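Local coordinates for E3 19 kDa protein (PDB 5IRO), which probably binds class I heavy chains through its lumenal domain and retains them in the endoplasmic reticulum, impairing their transport to the cell surface during early infection, at residues T58-P61 and G62-E65. Sequence-based numbering, arbitrary orientation.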
ATOM      1  N   THR D  58     -12.929  15.032  -0.287  1.00 44.40           N
ATOM      2  CA  THR D  58     -13.622  14.285  -1.326  1.00 45.72           C
ATOM      3  C   THR D  58     -14.808  15.066  -1.856  1.00 46.13           C
ATOM      4  O   THR D  58     -15.354  15.921  -1.159  1.00 48.32           O
ATOM      5  CB  THR D  58     -14.157  12.946  -0.798  1.00 48.30           C
ATOM      6  OG1 THR D  58     -13.483  12.601   0.420  1.00 61.20           O
ATOM      7  CG2 THR D  58     -13.972  11.849  -1.836  1.00 51.68           C
ATOM      8  N   TRP D  59     -15.206  14.780  -3.092  1.00 35.38           N
ATOM      9  CA  TRP D  59     -16.431  15.372  -3.619  1.00 31.20           C
ATOM     10  C   TRP D  59     -17.438  14.322  -4.083  1.00 33.36           C
ATOM     11  O   TRP D  59     -17.094  13.383  -4.804  1.00 39.70           O
ATOM     12  CB  TRP D  59     -16.135  16.369  -4.743  1.00 38.24           C
ATOM     13  CG  TRP D  59     -17.349  17.136  -5.178  1.00 32.14           C
ATOM     14  CD1 TRP D  59     -17.810  18.314  -4.663  1.00 29.05           C
ATOM     15  CD2 TRP D  59     -18.247  16.784  -6.237  1.00 28.02           C
ATOM     16  NE1 TRP D  59     -18.948  18.707  -5.328  1.00 32.03           N
ATOM     17  CE2 TRP D  59     -19.235  17.785  -6.300  1.00 31.50           C
ATOM     18  CE3 TRP D  59     -18.312  15.714  -7.134  1.00 27.99           C
ATOM     19  CZ2 TRP D  59     -20.275  17.749  -7.227  1.00 27.59           C
ATOM     20  CZ3 TRP D  59     -19.344  15.679  -8.052  1.00 30.29           C
ATOM     21  CH2 TRP D  59     -20.312  16.688  -8.090  1.00 27.01           C
ATOM     22  N   GLN D  60     -18.682  14.496  -3.643  1.00 22.02           N
ATOM     23  CA  GLN D  60     -19.814  13.692  -4.093  1.00 19.81           C
ATOM     24  C   GLN D  60     -20.964  14.662  -4.374  1.00 22.94           C
ATOM     25  O   GLN D  60     -20.927  15.800  -3.906  1.00 26.42           O
ATOM     26  CB  GLN D  60     -20.215  12.653  -3.034  1.00 20.70           C
ATOM     27  CG  GLN D  60     -20.884  13.222  -1.786  1.00 22.83           C
ATOM     28  CD  GLN D  60     -21.297  12.144  -0.793  1.00 21.85           C
ATOM     29  OE1 GLN D  60     -21.461  10.980  -1.156  1.00 27.88           O
ATOM     30  NE2 GLN D  60     -21.482  12.533   0.465  1.00 24.65           N
ATOM     31  N   PRO D  61     -21.976  14.232  -5.153  1.00 27.20           N
ATOM     32  CA  PRO D  61     -23.134  15.086  -5.452  1.00 29.96           C
ATOM     33  C   PRO D  61     -23.732  15.733  -4.206  1.00 27.77           C
ATOM     34  O   PRO D  61     -24.170  15.029  -3.296  1.00 30.06           O
ATOM     35  CB  PRO D  61     -24.131  14.107  -6.072  1.00 31.53           C
ATOM     36  CG  PRO D  61     -23.276  13.099  -6.742  1.00 31.99           C
ATOM     37  CD  PRO D  61     -22.050  12.949  -5.877  1.00 29.54           C
ATOM     38  N   GLY D  62     -23.731  17.062  -4.170  1.00 36.04           N
ATOM     39  CA  GLY D  62     -24.240  17.796  -3.027  1.00 37.33           C
ATOM     40  C   GLY D  62     -23.142  18.534  -2.282  1.00 40.69           C
ATOM     41  O   GLY D  62     -23.390  19.562  -1.649  1.00 41.41           O
ATOM     42  N   ASP D  63     -21.922  18.011  -2.365  1.00 43.33           N
ATOM     43  CA  ASP D  63     -20.771  18.595  -1.680  1.00 43.64           C
ATOM     44  C   ASP D  63     -20.391  19.959  -2.270  1.00 47.40           C
ATOM     45  O   ASP D  63     -20.673  20.228  -3.439  1.00 42.61           O
ATOM     46  CB  ASP D  63     -19.594  17.612  -1.716  1.00 40.09           C
ATOM     47  CG  ASP D  63     -19.858  16.362  -0.896  1.00 46.98           C
ATOM     48  OD1 ASP D  63     -21.026  16.141  -0.510  1.00 45.29           O
ATOM     49  OD2 ASP D  63     -18.902  15.602  -0.639  1.00 53.40           O
ATOM     50  N   PRO D  64     -19.746  20.822  -1.461  1.00 43.45           N
ATOM     51  CA  PRO D  64     -19.513  22.220  -1.847  1.00 44.26           C
ATOM     52  C   PRO D  64     -18.692  22.382  -3.120  1.00 39.56           C
ATOM     53  O   PRO D  64     -17.895  21.512  -3.471  1.00 42.59           O
ATOM     54  CB  PRO D  64     -18.724  22.781  -0.657  1.00 42.19           C
ATOM     55  CG  PRO D  64     -19.098  21.911   0.484  1.00 44.37           C
ATOM     56  CD  PRO D  64     -19.252  20.548  -0.100  1.00 39.45           C
ATOM     57  N   GLU D  65     -18.906  23.501  -3.805  1.00 26.22           N
ATOM     58  CA  GLU D  65     -18.204  23.795  -5.044  1.00 31.67           C
ATOM     59  C   GLU D  65     -17.550  25.158  -4.938  1.00 32.82           C
ATOM     60  O   GLU D  65     -17.249  25.809  -5.940  1.00 34.46           O
ATOM     61  CB  GLU D  65     -19.174  23.744  -6.214  1.00 31.97           C
ATOM     62  CG  GLU D  65     -19.745  22.364  -6.430  1.00 29.83           C
ATOM     63  CD  GLU D  65     -21.006  22.390  -7.246  1.00 34.70           C
ATOM     64  OE1 GLU D  65     -21.581  23.486  -7.408  1.00 37.04           O
ATOM     65  OE2 GLU D  65     -21.408  21.316  -7.738  1.00 38.71           O
TER
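Asp63 N donates to Gln60 O at 2.9 Å, closing a tight turn whose middle residues are Pro61 and Gly62. Proline suits the first of these places because its ring restricts phi to the range that position calls for (-49° here); Gly62, with phi at +112°, sits where a CB would collide with Pro61 O.

Two further hydrogen bonds link Asp63 to Trp59, just before the turn, and to Gln60, its first residue. The Trp59 indole reaches forward, CG anti to its own backbone N (chi1 -172°), and its NE1 donates to Asp63 O over 3.0 Å; tryptophan suits the place by carrying this N-H on a broad ring that packs as well. The bond is bent, and the donor lies well above the carbonyl plane. The short Asp63 carboxylate turns back toward Gln60, whose N gives OD2 a weak hydrogen bond at 3.2 Å, and its charge suits Lys47, which makes a salt bridge to OD2 and also hydrogen-bonds to Thr58 O.

Van der Waals contacts surround these bonds. Trp59 CD1 touches Asp63 CB at 3.5 Å and has Pro64 O near the ring plane at its edge, while Gln60 lays its CG methylene 3.2 Å from Asp63 OD1. Pro61 N lies over one indole face, offset toward the rim; the ring of Phe87 meets the indole with its plane close to parallel.

This is a type II beta turn with its Pro-Gly centre, in the connection that leads from strand 54-59 of one antiparallel sheet to strand 66-72 of the other.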